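Local coordinates for protein branched-chain-amino-acid aminotransferase (Pseudomonas sp. UW4, PDB 6JIF) that catalyses the reversible, pyridoxal-phosphate-dependent transfer of the amino group between branched-chain amino acids and 2-oxo acids, at residues H235-E240 and E286-I291. Numbering follows the deposited sequence.
With PLP (pyridoxal-5'-phosphate), chain D.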
ATOM      1  N   HIS B 235      12.521   9.918  13.979  1.00 14.02           N
ATOM      2  CA  HIS B 235      13.720   9.807  13.156  1.00 13.49           C
ATOM      3  C   HIS B 235      14.955   9.915  14.033  1.00 15.05           C
ATOM      4  O   HIS B 235      15.977  10.518  13.672  1.00 15.89           O
ATOM      5  CB  HIS B 235      13.735  10.826  12.030  1.00 17.70           C
ATOM      6  CG  HIS B 235      12.866  10.405  10.894  1.00 17.60           C
ATOM      7  ND1 HIS B 235      13.343  10.201   9.623  1.00 22.42           N
ATOM      8  CD2 HIS B 235      11.540  10.133  10.843  1.00 20.37           C
ATOM      9  CE1 HIS B 235      12.358   9.785   8.838  1.00 18.95           C
ATOM     10  NE2 HIS B 235      11.249   9.764   9.545  1.00 20.00           N
ATOM     11  N   THR B 236      14.908   9.189  15.143  1.00 14.67           N
ATOM     12  CA  THR B 236      16.105   9.045  15.969  1.00 17.66           C
ATOM     13  C   THR B 236      16.628   7.619  16.080  1.00 13.84           C
ATOM     14  O   THR B 236      17.729   7.437  16.614  1.00 15.73           O
ATOM     15  CB  THR B 236      15.852   9.597  17.383  1.00 15.36           C
ATOM     16  OG1 THR B 236      14.785   8.886  18.020  1.00 15.54           O
ATOM     17  CG2 THR B 236      15.569  11.092  17.294  1.00 19.53           C
ATOM     18  N   LYS B 237      15.881   6.622  15.606  1.00 13.34           N
ATOM     19  CA  LYS B 237      16.208   5.209  15.837  1.00 13.74           C
ATOM     20  C   LYS B 237      16.113   4.421  14.538  1.00 12.39           C
ATOM     21  O   LYS B 237      15.183   4.616  13.763  1.00 15.95           O
ATOM     22  CB  LYS B 237      15.232   4.609  16.901  1.00 17.18           C
ATOM     23  CG  LYS B 237      15.439   5.148  18.299  1.00 14.49           C
ATOM     24  CD  LYS B 237      14.234   4.839  19.240  1.00 18.55           C
ATOM     25  CE  LYS B 237      12.996   5.584  18.804  1.00 21.39           C
ATOM     26  NZ  LYS B 237      11.900   5.656  19.867  1.00 22.64           N
ATOM     27  N   ILE B 238      17.072   3.524  14.288  1.00 14.33           N
ATOM     28  CA  ILE B 238      17.012   2.686  13.086  1.00 15.48           C
ATOM     29  C   ILE B 238      15.872   1.689  13.185  1.00 14.22           C
ATOM     30  O   ILE B 238      15.675   1.047  14.219  1.00 16.65           O
ATOM     31  CB  ILE B 238      18.343   1.937  12.915  1.00 16.27           C
ATOM     32  CG1 ILE B 238      19.441   2.961  12.646  1.00 13.32           C
ATOM     33  CG2 ILE B 238      18.277   0.885  11.766  1.00 14.06           C
ATOM     34  CD1 ILE B 238      20.854   2.368  12.614  1.00 12.35           C
ATOM     35  N   GLU B 239      15.139   1.528  12.091  1.00 12.89           N
ATOM     36  CA  GLU B 239      14.088   0.517  11.998  1.00 15.08           C
ATOM     37  C   GLU B 239      14.350  -0.540  10.941  1.00 17.74           C
ATOM     38  O   GLU B 239      14.223  -1.725  11.238  1.00 19.89           O
ATOM     39  CB  GLU B 239      12.755   1.181  11.735  1.00 15.91           C
ATOM     40  CG  GLU B 239      12.334   2.074  12.876  1.00 23.51           C
ATOM     41  CD  GLU B 239      10.858   1.882  13.239  1.00 25.55           C
ATOM     42  OE1 GLU B 239      10.070   1.527  12.323  1.00 23.85           O
ATOM     43  OE2 GLU B 239      10.517   2.079  14.442  1.00 23.35           O
ATOM     44  N   GLU B 240      14.716  -0.151   9.707  1.00 13.83           N
ATOM     45  CA  GLU B 240      14.840  -1.134   8.634  1.00 16.78           C
ATOM     46  C   GLU B 240      15.929  -0.709   7.673  1.00 14.71           C
ATOM     47  O   GLU B 240      16.150   0.482   7.449  1.00 14.05           O
ATOM     48  CB  GLU B 240      13.562  -1.328   7.787  1.00 20.44           C
ATOM     49  CG  GLU B 240      12.327  -1.766   8.554  1.00 27.44           C
ATOM     50  CD  GLU B 240      12.297  -3.252   8.796  1.00 33.86           C
ATOM     51  OE1 GLU B 240      13.286  -3.953   8.442  1.00 35.78           O
ATOM     52  OE2 GLU B 240      11.270  -3.728   9.310  1.00 36.43           O
ATOM     53  N   GLU B 286      17.111  -6.783  21.960  1.00 18.16           N
ATOM     54  CA  GLU B 286      16.090  -6.219  21.090  1.00 18.93           C
ATOM     55  C   GLU B 286      15.625  -4.907  21.699  1.00 19.16           C
ATOM     56  O   GLU B 286      15.029  -4.891  22.775  1.00 21.87           O
ATOM     57  CB  GLU B 286      14.931  -7.179  20.899  1.00 20.88           C
ATOM     58  CG  GLU B 286      15.343  -8.469  20.244  1.00 24.62           C
ATOM     59  CD  GLU B 286      14.140  -9.365  20.077  1.00 36.50           C
ATOM     60  OE1 GLU B 286      13.159  -8.909  19.426  1.00 42.44           O
ATOM     61  OE2 GLU B 286      14.153 -10.486  20.628  1.00 33.39           O
ATOM     62  N   GLY B 287      15.948  -3.801  21.053  1.00 19.40           N
ATOM     63  CA  GLY B 287      15.631  -2.549  21.721  1.00 19.72           C
ATOM     64  C   GLY B 287      15.792  -1.328  20.829  1.00 22.04           C
ATOM     65  O   GLY B 287      15.587  -1.432  19.621  1.00 20.78           O
ATOM     66  N   ASP B 288      16.162  -0.185  21.390  1.00 23.27           N
ATOM     67  CA  ASP B 288      16.283   1.063  20.627  1.00 16.24           C
ATOM     68  C   ASP B 288      17.711   1.179  20.114  1.00 19.53           C
ATOM     69  O   ASP B 288      18.668   1.103  20.897  1.00 18.56           O
ATOM     70  CB  ASP B 288      15.969   2.274  21.493  1.00 15.88           C
ATOM     71  CG  ASP B 288      14.503   2.389  21.852  1.00 24.11           C
ATOM     72  OD1 ASP B 288      13.660   1.805  21.128  1.00 20.69           O
ATOM     73  OD2 ASP B 288      14.197   3.117  22.836  1.00 25.90           O
ATOM     74  N   VAL B 289      17.849   1.371  18.811  1.00 15.88           N
ATOM     75  CA  VAL B 289      19.137   1.515  18.135  1.00 15.06           C
ATOM     76  C   VAL B 289      19.220   2.977  17.678  1.00 17.17           C
ATOM     77  O   VAL B 289      18.667   3.364  16.644  1.00 16.07           O
ATOM     78  CB  VAL B 289      19.272   0.522  16.972  1.00 12.52           C
ATOM     79  CG1 VAL B 289      20.616   0.707  16.238  1.00 15.32           C
ATOM     80  CG2 VAL B 289      19.215  -1.030  17.461  1.00 18.47           C
ATOM     81  N   PHE B 290      19.901   3.814  18.452  1.00 15.56           N
ATOM     82  CA  PHE B 290      19.957   5.239  18.127  1.00 15.69           C
ATOM     83  C   PHE B 290      20.889   5.560  16.961  1.00 16.35           C
ATOM     84  O   PHE B 290      22.037   5.090  16.893  1.00 15.59           O
ATOM     85  CB  PHE B 290      20.357   5.997  19.384  1.00 15.10           C
ATOM     86  CG  PHE B 290      19.249   6.027  20.408  1.00 15.47           C
ATOM     87  CD1 PHE B 290      18.149   6.887  20.237  1.00 15.76           C
ATOM     88  CD2 PHE B 290      19.294   5.241  21.536  1.00 20.80           C
ATOM     89  CE1 PHE B 290      17.100   6.910  21.183  1.00 17.90           C
ATOM     90  CE2 PHE B 290      18.242   5.240  22.493  1.00 18.79           C
ATOM     91  CZ  PHE B 290      17.168   6.085  22.322  1.00 22.98           C
ATOM     92  N   ILE B 291      20.421   6.434  16.060  1.00 13.96           N
ATOM     93  CA  ILE B 291      21.258   6.748  14.878  1.00 13.81           C
ATOM     94  C   ILE B 291      22.442   7.649  15.244  1.00 15.99           C
ATOM     95  O   ILE B 291      23.445   7.672  14.506  1.00 17.82           O
ATOM     96  CB  ILE B 291      20.377   7.363  13.768  1.00 18.44           C
ATOM     97  CG1 ILE B 291      21.141   7.480  12.440  1.00 18.68           C
ATOM     98  CG2 ILE B 291      19.859   8.767  14.214  1.00 16.00           C
ATOM     99  CD1 ILE B 291      21.789   6.189  11.937  1.00 17.33           C
TER
HETATM  100  N1  PLP D 401      12.286  -5.960   6.732  1.00 18.12           N
HETATM  101  C2  PLP D 401      11.283  -5.656   5.862  1.00 21.86           C
HETATM  102  C2A PLP D 401      10.826  -4.232   5.830  1.00 21.89           C
HETATM  103  C3  PLP D 401      10.681  -6.652   5.092  1.00 26.89           C
HETATM  104  O3  PLP D 401       9.636  -6.332   4.265  1.00 27.39           O
HETATM  105  C4  PLP D 401      11.154  -7.988   5.178  1.00 26.24           C
HETATM  106  C4A PLP D 401      10.409  -9.133   4.518  1.00 21.50           C
HETATM  107  C5  PLP D 401      12.210  -8.238   6.077  1.00 21.81           C
HETATM  108  C6  PLP D 401      12.729  -7.231   6.833  1.00 23.87           C
HETATM  109  C5A PLP D 401      12.882  -9.564   6.244  1.00 22.42           C
HETATM  110  O4P PLP D 401      11.971 -10.552   6.546  1.00 20.87           O
HETATM  111  P   PLP D 401      12.401 -12.074   6.331  1.00 18.33           P
HETATM  112  O1P PLP D 401      13.678 -12.353   7.086  1.00 17.61           O
HETATM  113  O2P PLP D 401      11.218 -12.822   6.964  1.00 15.20           O
HETATM  114  O3P PLP D 401      12.613 -12.393   4.854  1.00 20.47           O
HETATM  115  O   HOH W   1      11.200   3.051  20.912  1.00 29.74           O
HETATM  116  O   HOH W   2      15.577   0.944  16.977  1.00 16.33           O
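Lys237 and Phe290 pair through their backbones in a single beta bridge, closed by two hydrogen bonds: Ile291 N gives to Thr236 O at 2.9 Å, tilted from the carbonyl plane, and Ile238 N gives to Val289 O at 2.8 Å, nearly in line with the C=O. Val289 O also receives a CA-H contact from Lys237 CA (3.2 Å). Beyond the bridge a water joins the two backbones, donating to Ile238 O and accepting from Val289 N.

Apolar packing is centred on Ile238. Its CD1 lies 4.0 Å from Val289 CG1 and 4.0 Å from CD1 of Ile291, whose side chain crosses it at about a right angle; Phe246 of strand 245-250 touches both Ile238 and Val289.

Lys237 runs alongside the Phe290 ring, Lys237 CG 3.8 Å from Phe290 CD1, then bends at chi3 (-67°) while its CD packs on the Asp288 carboxylate. Lys237 NZ stays 4.4 Å from Asp288 OD1, and a water bridges the two.

Strand 238-241 carries Glu240 of the PLP pocket, whose OE1 meets the pyridine N1 of PLP at 2.8 Å. Direct backbone bonds, with charges linked through water, thus join the backbone leading to Glu240 to the chain leaving strand 284-287.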